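Succinoglycan biosynthesis protein (Bacillus cereus ATCC 14579, PDB 2QGM) is of unestablished function but, as a member of the erythromycin esterase-like family, is probably a hydrolase, with a possible role in succinoglycan biosynthesis. Local coordinates at residues A[41-46]-A[377-382]; A[109-115]-A[167-173]; A[265-269]-A[281-285]; A[339-345]-A[433-439]. Residue numbers count along the deposited sequence, not the author numbering.

Interaction 1. Residues A[41-46]-A[377-382]; sequences IVKSIQ and TLGKVP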
# COMPACT_ATOMS: atom_id res chain seq x y z
N ILE A 41 7.17 27.67 15.27
CA ILE A 41 6.56 26.38 14.98
C ILE A 41 7.61 25.37 14.53
O ILE A 41 7.51 24.19 14.85
CB ILE A 41 5.44 26.50 13.90
CG1 ILE A 41 6.03 27.03 12.60
CG2 ILE A 41 4.32 27.39 14.41
CD1 ILE A 41 4.99 27.21 11.50
N VAL A 42 8.62 25.83 13.80
CA VAL A 42 9.68 24.94 13.36
C VAL A 42 10.46 24.47 14.58
O VAL A 42 10.98 23.35 14.61
CB VAL A 42 10.66 25.63 12.37
CG1 VAL A 42 11.89 24.77 12.15
CG2 VAL A 42 9.96 25.88 11.03
N LYS A 43 10.53 25.32 15.59
CA LYS A 43 11.26 25.00 16.81
C LYS A 43 10.49 23.95 17.62
O LYS A 43 11.09 23.07 18.24
CB LYS A 43 11.46 26.26 17.66
CG LYS A 43 12.65 26.18 18.59
CD LYS A 43 13.95 26.07 17.81
CE LYS A 43 15.12 25.65 18.69
NZ LYS A 43 15.42 26.62 19.79
N SER A 44 9.17 24.04 17.61
CA SER A 44 8.31 23.13 18.35
C SER A 44 8.35 21.72 17.74
O SER A 44 8.36 20.73 18.47
CB SER A 44 6.87 23.66 18.34
OG SER A 44 6.03 22.93 19.22
N ILE A 45 8.38 21.65 16.42
CA ILE A 45 8.42 20.36 15.73
C ILE A 45 9.79 19.72 15.95
O ILE A 45 9.90 18.55 16.28
CB ILE A 45 8.19 20.53 14.21
CG1 ILE A 45 6.88 21.28 13.96
CG2 ILE A 45 8.18 19.17 13.53
CD1 ILE A 45 6.66 21.71 12.52
N GLN A 46 10.84 20.52 15.76
CA GLN A 46 12.21 20.06 15.95
C GLN A 46 12.40 19.43 17.33
O GLN A 46 13.02 18.37 17.46
CB GLN A 46 13.16 21.24 15.79
CG GLN A 46 14.62 20.95 16.11
CD GLN A 46 15.41 22.24 16.32
OE1 GLN A 46 15.12 23.25 15.68
NE2 GLN A 46 16.40 22.21 17.20
N THR A 377 7.47 23.39 5.55
CA THR A 377 7.72 23.72 6.95
C THR A 377 8.58 22.61 7.54
O THR A 377 9.49 22.86 8.32
CB THR A 377 6.41 23.84 7.76
OG1 THR A 377 5.62 24.92 7.25
CG2 THR A 377 6.71 24.10 9.23
N LEU A 378 8.29 21.37 7.15
CA LEU A 378 9.05 20.23 7.64
C LEU A 378 10.50 20.31 7.15
O LEU A 378 11.42 19.87 7.84
CB LEU A 378 8.42 18.92 7.15
CG LEU A 378 7.09 18.49 7.79
CD1 LEU A 378 6.53 17.27 7.04
CD2 LEU A 378 7.31 18.17 9.26
N GLY A 379 10.68 20.90 5.97
CA GLY A 379 12.01 21.04 5.41
C GLY A 379 12.87 22.02 6.18
O GLY A 379 14.10 21.98 6.10
N LYS A 380 12.21 22.90 6.93
CA LYS A 380 12.89 23.92 7.73
C LYS A 380 13.51 23.32 8.99
O LYS A 380 14.52 23.82 9.49
CB LYS A 380 11.89 25.01 8.14
CG LYS A 380 11.34 25.82 6.98
CD LYS A 380 12.40 26.69 6.32
CE LYS A 380 11.80 27.53 5.20
NZ LYS A 380 12.81 28.36 4.48
N VAL A 381 12.90 22.25 9.49
CA VAL A 381 13.40 21.57 10.68
C VAL A 381 14.84 21.14 10.44
O VAL A 381 15.15 20.55 9.40
CB VAL A 381 12.55 20.34 10.98
CG1 VAL A 381 13.12 19.60 12.17
CG2 VAL A 381 11.11 20.77 11.23
N PRO A 382 15.74 21.43 11.39
CA PRO A 382 17.15 21.07 11.24
C PRO A 382 17.53 19.60 11.29
O PRO A 382 18.57 19.25 11.84
CB PRO A 382 17.84 21.91 12.32
CG PRO A 382 16.83 21.96 13.40
CD PRO A 382 15.53 22.22 12.63
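V42, V381 and I45 have the largest buried areas in this contact, 69, 57 and 55 Å², together nearly half of the 377 Å² summed over both sides. V42 sits on one face of helix 37-48 with its CB directed at the opposing segment and spreads its two methyls along it: CG2 comes 3.6 Å from K380 CB, and CG1 lies 3.8 Å from V381 N and 4.2 Å from V381 CG2. One helical turn on, I45 meets the same valine, I45 CG2 to V381 CG2 being 4.1 Å, while its CD1 reaches T377 CG2 at 4.1 Å. V381 also packs its CG1 4.0 Å from Q46 CB. With no hydrogen bonds between the segments, these distances identify van der Waals and hydrophobic association. It joins the N-terminal helix 37-48 to helix 374-380; I45 and L378 both also pack on W400 of helix 395-402, and L378 and V381 on F386 of strand 385-389.

Interaction 2. Residues A[109-115]-A[167-173]; sequences FAMEEDW and FIGLDLK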
# COMPACT_ATOMS: atom_id res chain seq x y z
N PHE A 109 2.91 -8.94 4.67
CA PHE A 109 3.25 -7.77 3.88
C PHE A 109 2.21 -7.63 2.77
O PHE A 109 2.26 -8.36 1.77
CB PHE A 109 4.65 -7.91 3.29
CG PHE A 109 5.11 -6.70 2.53
CD1 PHE A 109 5.49 -5.54 3.21
CD2 PHE A 109 5.11 -6.70 1.14
CE1 PHE A 109 5.86 -4.39 2.50
CE2 PHE A 109 5.48 -5.55 0.43
CZ PHE A 109 5.85 -4.40 1.11
N ALA A 110 1.27 -6.71 2.97
CA ALA A 110 0.19 -6.47 2.00
C ALA A 110 0.53 -5.23 1.19
O ALA A 110 0.55 -4.11 1.71
CB ALA A 110 -1.14 -6.27 2.74
N MSE A 111 0.79 -5.43 -0.10
CA MSE A 111 1.20 -4.33 -0.98
C MSE A 111 0.14 -3.92 -1.99
O MSE A 111 -0.69 -4.73 -2.39
CB MSE A 111 2.48 -4.73 -1.73
CG MSE A 111 3.09 -3.63 -2.59
SE MSE A 111 4.63 -4.23 -3.60
CE MSE A 111 5.96 -3.05 -2.88
N GLU A 112 0.19 -2.65 -2.40
CA GLU A 112 -0.72 -2.10 -3.39
C GLU A 112 -0.17 -2.60 -4.72
O GLU A 112 0.54 -1.88 -5.43
CB GLU A 112 -0.71 -0.57 -3.33
CG GLU A 112 -1.71 0.12 -4.26
CD GLU A 112 -1.56 1.64 -4.31
OE1 GLU A 112 -0.84 2.21 -3.47
OE2 GLU A 112 -2.18 2.25 -5.21
N GLU A 113 -0.47 -3.86 -5.01
CA GLU A 113 -0.03 -4.54 -6.23
C GLU A 113 -1.14 -5.56 -6.48
O GLU A 113 -1.78 -6.02 -5.54
CB GLU A 113 1.32 -5.23 -5.99
CG GLU A 113 1.85 -6.08 -7.15
CD GLU A 113 1.97 -5.30 -8.44
OE1 GLU A 113 1.07 -5.41 -9.31
OE2 GLU A 113 2.97 -4.57 -8.60
N ASP A 114 -1.38 -5.90 -7.74
CA ASP A 114 -2.45 -6.83 -8.06
C ASP A 114 -2.35 -8.20 -7.42
O ASP A 114 -1.26 -8.77 -7.28
CB ASP A 114 -2.61 -6.96 -9.58
CG ASP A 114 -2.95 -5.63 -10.25
OD1 ASP A 114 -3.54 -4.75 -9.58
OD2 ASP A 114 -2.65 -5.48 -11.45
N TRP A 115 -3.51 -8.73 -7.03
CA TRP A 115 -3.63 -10.03 -6.38
C TRP A 115 -2.75 -11.09 -7.06
O TRP A 115 -1.93 -11.74 -6.40
CB TRP A 115 -5.10 -10.46 -6.40
CG TRP A 115 -5.32 -11.77 -5.72
CD1 TRP A 115 -5.30 -13.00 -6.30
CD2 TRP A 115 -5.47 -11.99 -4.32
NE1 TRP A 115 -5.43 -13.98 -5.34
CE2 TRP A 115 -5.54 -13.38 -4.11
CE3 TRP A 115 -5.56 -11.14 -3.20
CZ2 TRP A 115 -5.69 -13.96 -2.84
CZ3 TRP A 115 -5.71 -11.70 -1.93
CH2 TRP A 115 -5.77 -13.10 -1.76
N PHE A 167 3.48 -12.56 1.45
CA PHE A 167 3.33 -11.43 0.55
C PHE A 167 1.91 -11.50 0.00
O PHE A 167 1.50 -12.54 -0.52
CB PHE A 167 4.33 -11.52 -0.61
CG PHE A 167 4.43 -10.25 -1.41
CD1 PHE A 167 3.35 -9.81 -2.18
CD2 PHE A 167 5.58 -9.47 -1.35
CE1 PHE A 167 3.42 -8.60 -2.88
CE2 PHE A 167 5.66 -8.27 -2.05
CZ PHE A 167 4.58 -7.83 -2.81
N ILE A 168 1.17 -10.41 0.14
CA ILE A 168 -0.21 -10.34 -0.33
C ILE A 168 -0.38 -9.17 -1.30
O ILE A 168 0.00 -8.05 -0.99
CB ILE A 168 -1.21 -10.13 0.84
CG1 ILE A 168 -1.08 -11.23 1.88
CG2 ILE A 168 -2.63 -10.05 0.31
CD1 ILE A 168 -0.16 -10.88 3.02
N GLY A 169 -0.95 -9.45 -2.47
CA GLY A 169 -1.21 -8.41 -3.45
C GLY A 169 -2.64 -7.95 -3.21
O GLY A 169 -3.59 -8.67 -3.51
N LEU A 170 -2.80 -6.76 -2.65
CA LEU A 170 -4.11 -6.22 -2.30
C LEU A 170 -5.00 -5.77 -3.45
O LEU A 170 -6.23 -5.86 -3.35
CB LEU A 170 -3.95 -5.00 -1.39
CG LEU A 170 -3.20 -5.12 -0.06
CD1 LEU A 170 -3.00 -3.72 0.50
CD2 LEU A 170 -3.99 -5.98 0.90
N ASP A 171 -4.38 -5.27 -4.51
CA ASP A 171 -5.09 -4.71 -5.65
C ASP A 171 -5.82 -5.62 -6.61
O ASP A 171 -5.58 -6.83 -6.69
CB ASP A 171 -4.15 -3.80 -6.45
CG ASP A 171 -4.74 -2.42 -6.70
OD1 ASP A 171 -5.97 -2.31 -6.85
OD2 ASP A 171 -3.96 -1.44 -6.75
N LEU A 172 -6.71 -4.99 -7.37
CA LEU A 172 -7.56 -5.66 -8.34
C LEU A 172 -7.63 -4.88 -9.66
O LEU A 172 -8.71 -4.71 -10.22
CB LEU A 172 -8.98 -5.79 -7.77
CG LEU A 172 -9.19 -6.68 -6.54
CD1 LEU A 172 -10.63 -6.55 -6.02
CD2 LEU A 172 -8.91 -8.12 -6.93
N LYS A 173 -6.50 -4.41 -10.15
CA LYS A 173 -6.51 -3.66 -11.41
C LYS A 173 -6.46 -4.61 -12.61
O LYS A 173 -6.58 -4.18 -13.75
CB LYS A 173 -5.35 -2.67 -11.45
CG LYS A 173 -5.42 -1.65 -10.33
CD LYS A 173 -4.40 -0.55 -10.50
CE LYS A 173 -3.00 -1.10 -10.46
NZ LYS A 173 -1.99 -0.00 -10.48
O HOH W 1 -4.70 1.23 -5.95
O HOH W 2 -1.60 -0.97 -7.63
O HOH W 3 -2.28 -11.92 -3.62
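A beta bulge interrupts this parallel strand pair: selenomethionine M111 is bridged with G169, but D114 with D171, a register shift of one residue. The extra residue is taken up where the chain turns a corner at E112 and E113, E112 being the centre of an inverse gamma turn. Before the corner the pairing is regular, with I168 N to F109 O at 2.8 Å, M111 N to I168 O at 2.9 Å and L170 N to M111 O at 2.9 Å; beyond it, D171 N bonds E113 O at 2.9 Å and W115 N bonds D171 O at 2.8 Å. G169 is tightly enclosed, since a CB there would lie 2.4 Å from D114 O. Strand 166-171 is an outermost strand of the mixed sheet and lies beside 108-111, to which helices 115-127 and 143-157 connect it in a beta-alpha-beta unit. On one face F109 points its ring edge at the F167 face (centroids 5.3 Å, planes 60°), and M111 SE makes a Met-aromatic contact 3.7 Å from F167 CZ. At the carboxyl ends, where active sites of parallel alpha/beta folds commonly lie, one water links E112 OE2 (2.8 Å) to D171 OD2 (2.9 Å); the backbone N of H306 bonds E112 OE1, and H282 NE2 bonds D171 OD1. D114 directly precedes helix 115-127, yet its OD1 accepts K173 N at 3.0 Å.

Interaction 3. Residues A[265-269]-A[281-285]; sequences KFTTM and LHEQY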
# COMPACT_ATOMS: atom_id res chain seq x y z
N LYS A 265 -14.74 -10.14 -6.22
CA LYS A 265 -14.57 -8.72 -5.92
C LYS A 265 -14.34 -7.91 -7.19
O LYS A 265 -14.95 -6.87 -7.38
CB LYS A 265 -13.38 -8.51 -4.97
CG LYS A 265 -13.59 -9.01 -3.54
CD LYS A 265 -12.38 -8.69 -2.67
CE LYS A 265 -12.58 -9.11 -1.22
NZ LYS A 265 -12.76 -10.57 -1.06
N PHE A 266 -13.47 -8.40 -8.06
CA PHE A 266 -13.17 -7.70 -9.31
C PHE A 266 -14.43 -7.49 -10.17
O PHE A 266 -14.67 -6.38 -10.66
CB PHE A 266 -12.10 -8.49 -10.08
CG PHE A 266 -11.68 -7.84 -11.38
CD1 PHE A 266 -12.36 -8.11 -12.57
CD2 PHE A 266 -10.58 -6.98 -11.41
CE1 PHE A 266 -11.94 -7.53 -13.77
CE2 PHE A 266 -10.17 -6.40 -12.61
CZ PHE A 266 -10.85 -6.68 -13.79
N THR A 267 -15.24 -8.53 -10.33
CA THR A 267 -16.46 -8.44 -11.13
C THR A 267 -17.55 -7.61 -10.46
O THR A 267 -18.46 -7.10 -11.12
CB THR A 267 -17.03 -9.84 -11.45
OG1 THR A 267 -17.40 -10.49 -10.23
CG2 THR A 267 -15.98 -10.69 -12.17
N THR A 268 -17.46 -7.48 -9.14
CA THR A 268 -18.45 -6.71 -8.38
C THR A 268 -18.09 -5.22 -8.40
O THR A 268 -18.96 -4.36 -8.52
CB THR A 268 -18.52 -7.18 -6.91
OG1 THR A 268 -18.85 -8.57 -6.87
CG2 THR A 268 -19.57 -6.39 -6.14
N MSE A 269 -16.80 -4.95 -8.28
CA MSE A 269 -16.27 -3.59 -8.29
C MSE A 269 -16.54 -2.87 -9.62
O MSE A 269 -16.82 -1.66 -9.64
CB MSE A 269 -14.76 -3.67 -8.03
CG MSE A 269 -13.97 -2.39 -8.26
SE MSE A 269 -12.06 -2.77 -8.09
CE MSE A 269 -11.75 -3.37 -9.92
N LEU A 281 -15.78 0.83 -3.89
CA LEU A 281 -15.63 -0.62 -3.82
C LEU A 281 -14.16 -1.01 -3.88
O LEU A 281 -13.70 -1.87 -3.13
CB LEU A 281 -16.41 -1.30 -4.96
CG LEU A 281 -17.94 -1.33 -4.81
CD1 LEU A 281 -18.56 -1.74 -6.13
CD2 LEU A 281 -18.36 -2.28 -3.69
N HIS A 282 -13.41 -0.36 -4.76
CA HIS A 282 -11.99 -0.65 -4.87
C HIS A 282 -11.27 -0.48 -3.53
O HIS A 282 -10.50 -1.35 -3.12
CB HIS A 282 -11.34 0.26 -5.92
CG HIS A 282 -9.85 0.09 -6.02
ND1 HIS A 282 -8.97 0.88 -5.33
CD2 HIS A 282 -9.11 -0.80 -6.72
CE1 HIS A 282 -7.73 0.49 -5.60
NE2 HIS A 282 -7.79 -0.53 -6.44
N GLU A 283 -11.52 0.64 -2.85
CA GLU A 283 -10.87 0.90 -1.56
C GLU A 283 -11.36 -0.08 -0.49
O GLU A 283 -10.60 -0.52 0.37
CB GLU A 283 -11.12 2.35 -1.12
CG GLU A 283 -10.57 3.40 -2.09
CD GLU A 283 -9.08 3.22 -2.39
OE1 GLU A 283 -8.25 3.35 -1.46
OE2 GLU A 283 -8.75 2.95 -3.56
N GLN A 284 -12.64 -0.41 -0.56
CA GLN A 284 -13.26 -1.35 0.36
C GLN A 284 -12.50 -2.68 0.26
O GLN A 284 -12.10 -3.25 1.28
CB GLN A 284 -14.72 -1.53 -0.06
CG GLN A 284 -15.66 -2.14 0.96
CD GLN A 284 -17.10 -1.93 0.53
OE1 GLN A 284 -17.52 -0.79 0.31
NE2 GLN A 284 -17.86 -3.02 0.40
N TYR A 285 -12.27 -3.15 -0.96
CA TYR A 285 -11.58 -4.40 -1.18
C TYR A 285 -10.11 -4.37 -0.78
O TYR A 285 -9.56 -5.39 -0.35
CB TYR A 285 -11.74 -4.84 -2.64
CG TYR A 285 -13.20 -5.10 -2.99
CD1 TYR A 285 -14.10 -5.51 -2.01
CD2 TYR A 285 -13.66 -4.97 -4.29
CE1 TYR A 285 -15.44 -5.77 -2.32
CE2 TYR A 285 -15.00 -5.24 -4.62
CZ TYR A 285 -15.88 -5.64 -3.62
OH TYR A 285 -17.19 -5.92 -3.93
O HOH W 4 -17.34 -9.01 -3.87
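Helices 253-269 and 276-297 follow one another through a short connection and form an antiparallel helical hairpin; the axes of 265-269 and 281-285 approach to 10.0 Å, with their N-to-C directions 156° apart. Aromatic contacts centre on Y285, which has 105 Å² buried: K265 CB stands over its ring in a CH-pi contact, 3.7 Å from the centroid and 17° off the normal, while selenomethionine M269 CB meets the ring edge, 3.8 Å from Y285 CE2. The SE of M269 makes a sulfur-aromatic-type contact at the edge of the H282 ring, 4.8 Å from the centroid. Apolar packing closes the loop-proximal end, with M269 CB 4.2 Å from L281 CB and M269 CA 3.7 Å from L281 CD1. The segments share no direct hydrogen bond: H282 ND1 bonds E283 OE2 at 2.7 Å within 281-285, while H282 NE2 and T268 OG1 bond D171 and E264 O outside. The polar link is one water, 3.1 Å from Y285 OH and, through a weak bond, 3.4 Å from T268 OG1.

Interaction 4. Residues A[339-345]-A[433-439]; sequences IGSTTTE and IFHIRKT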
# COMPACT_ATOMS: atom_id res chain seq x y z
N ILE A 339 1.32 5.66 9.15
CA ILE A 339 2.59 6.36 9.05
C ILE A 339 2.71 6.94 7.64
O ILE A 339 3.00 6.21 6.69
CB ILE A 339 3.78 5.41 9.27
CG1 ILE A 339 3.58 4.68 10.60
CG2 ILE A 339 5.10 6.18 9.24
CD1 ILE A 339 4.64 3.64 10.90
N GLY A 340 2.48 8.24 7.52
CA GLY A 340 2.55 8.90 6.23
C GLY A 340 3.97 9.28 5.83
O GLY A 340 4.86 9.39 6.68
N SER A 341 4.18 9.47 4.53
CA SER A 341 5.48 9.84 3.99
C SER A 341 5.49 11.28 3.50
O SER A 341 4.60 11.69 2.76
CB SER A 341 5.82 8.92 2.81
OG SER A 341 6.87 9.46 2.02
N THR A 342 6.49 12.04 3.93
CA THR A 342 6.60 13.43 3.50
C THR A 342 8.01 13.75 3.02
O THR A 342 9.00 13.20 3.52
CB THR A 342 6.23 14.43 4.64
OG1 THR A 342 7.02 14.17 5.82
CG2 THR A 342 4.76 14.32 5.00
N THR A 343 8.09 14.61 2.01
CA THR A 343 9.37 15.04 1.47
C THR A 343 9.21 16.50 1.08
O THR A 343 8.10 16.97 0.84
CB THR A 343 9.80 14.19 0.26
OG1 THR A 343 11.11 14.60 -0.15
CG2 THR A 343 8.83 14.37 -0.91
N THR A 344 10.33 17.22 1.01
CA THR A 344 10.28 18.64 0.68
C THR A 344 10.60 19.00 -0.76
O THR A 344 9.82 19.68 -1.43
CB THR A 344 11.22 19.43 1.60
OG1 THR A 344 10.79 19.28 2.96
CG2 THR A 344 11.21 20.91 1.24
N GLU A 345 11.75 18.55 -1.25
CA GLU A 345 12.19 18.89 -2.60
C GLU A 345 12.96 17.77 -3.28
O GLU A 345 13.41 16.82 -2.65
CB GLU A 345 13.06 20.15 -2.53
CG GLU A 345 14.18 20.05 -1.49
CD GLU A 345 15.05 21.30 -1.43
OE1 GLU A 345 15.75 21.58 -2.43
OE2 GLU A 345 15.05 21.98 -0.38
N ILE A 433 4.45 10.44 10.80
CA ILE A 433 5.02 10.70 9.49
C ILE A 433 6.52 10.53 9.57
O ILE A 433 7.12 10.67 10.64
CB ILE A 433 4.75 12.16 8.97
CG1 ILE A 433 5.35 13.18 9.93
CG2 ILE A 433 3.26 12.38 8.80
CD1 ILE A 433 5.46 14.56 9.32
N PHE A 434 7.13 10.14 8.45
CA PHE A 434 8.58 10.06 8.38
C PHE A 434 8.93 11.01 7.25
O PHE A 434 8.47 10.87 6.12
CB PHE A 434 9.11 8.63 8.13
CG PHE A 434 8.72 8.01 6.81
CD1 PHE A 434 9.61 8.00 5.73
CD2 PHE A 434 7.50 7.37 6.67
CE1 PHE A 434 9.28 7.35 4.53
CE2 PHE A 434 7.16 6.72 5.48
CZ PHE A 434 8.05 6.71 4.41
N HIS A 435 9.70 12.03 7.60
CA HIS A 435 10.09 13.04 6.65
C HIS A 435 11.50 12.84 6.12
O HIS A 435 12.41 12.47 6.87
CB HIS A 435 9.99 14.43 7.30
CG HIS A 435 10.18 15.56 6.35
ND1 HIS A 435 9.25 15.89 5.38
CD2 HIS A 435 11.21 16.43 6.18
CE1 HIS A 435 9.69 16.90 4.67
NE2 HIS A 435 10.88 17.25 5.13
N ILE A 436 11.66 13.04 4.82
CA ILE A 436 12.95 12.97 4.14
C ILE A 436 13.00 14.26 3.34
O ILE A 436 12.39 14.37 2.28
CB ILE A 436 13.05 11.76 3.17
CG1 ILE A 436 12.88 10.45 3.93
CG2 ILE A 436 14.41 11.80 2.45
CD1 ILE A 436 13.03 9.20 3.07
N ARG A 437 13.72 15.25 3.85
CA ARG A 437 13.80 16.55 3.18
C ARG A 437 14.08 16.48 1.68
O ARG A 437 13.26 16.90 0.87
CB ARG A 437 14.86 17.43 3.85
CG ARG A 437 14.90 18.85 3.33
CD ARG A 437 16.11 19.58 3.88
NE ARG A 437 16.06 19.70 5.34
CZ ARG A 437 17.11 20.00 6.09
NH1 ARG A 437 18.29 20.21 5.52
NH2 ARG A 437 16.98 20.12 7.40
N LYS A 438 15.25 15.96 1.32
CA LYS A 438 15.60 15.86 -0.09
C LYS A 438 15.50 14.44 -0.63
O LYS A 438 16.01 13.49 -0.03
CB LYS A 438 17.02 16.40 -0.34
CG LYS A 438 17.17 17.90 -0.10
CD LYS A 438 18.55 18.41 -0.52
CE LYS A 438 18.68 19.91 -0.31
NZ LYS A 438 19.98 20.45 -0.83
N THR A 439 14.83 14.30 -1.77
CA THR A 439 14.68 13.00 -2.40
C THR A 439 15.08 13.06 -3.87
O THR A 439 15.20 14.13 -4.46
CB THR A 439 13.24 12.48 -2.25
OG1 THR A 439 12.30 13.52 -2.55
CG2 THR A 439 13.00 12.01 -0.81
O HOH W 5 9.07 10.32 3.41
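This is a parallel strand pairing inside the main mixed sheet, where strand 336-344 lies beside 432-439 and the pair is flanked by strands 76-79 and 385-389. Segment axes come within 4.7 Å at 17°, and the backbone bonds alternate as parallel strands require: F434 N to G340 O at 3.0 Å, T342 N to F434 O at 3.2 Å, and I436 N to T342 O at 3.0 Å. S341 and F434 share one face, S341 CA standing 4.2 Å from the F434 ring centroid in a CH-pi contact, and helix 87-104 covers them. T342 and H435 occupy the other face, against L378 of helix 374-380; T342 OG1 bonds H435 ND1 at 2.9 Å. Where the chain bends at R437 and K438, R437 O accepts from both T344 N (3.0 Å) and E345 N (3.1 Å), after which T439 N bonds E345 O at 3.0 Å. T343 OG1 donates to I436 O at 2.8 Å, and H435 NE2 gives a weak bond to T344 OG1 at 3.0 Å, a hydroxyl also bonded to N375. Several buried hydroxyls and the H435 ring therefore find partners across the strands, while T344 OG1 and R437 also bond outside the pair.

Interactions 2 and 4 belong to the same eight-stranded mixed sheet, their centres 24 Å apart: interaction 2 is at the 166-171 edge, interaction 4 nearer the other. Each has a helical contact close by. Interaction 3 lies 13 Å from interaction 2 between centres and joins it through D171 OD1 and H282 NE2, 2.6 Å apart; interaction 1 lies 13 Å from interaction 4 and meets it where V381 O and R437 NH2 are 2.7 Å apart. Interactions 1 and 3, 41 Å apart, fall on opposite sides of the chain's centre. Along the chain, interactions 2 and 3 follow in series inside the loop closed by interaction 1, which brings the N-terminal helix to late elements of the fold and whose segments alternate with those of interaction 4.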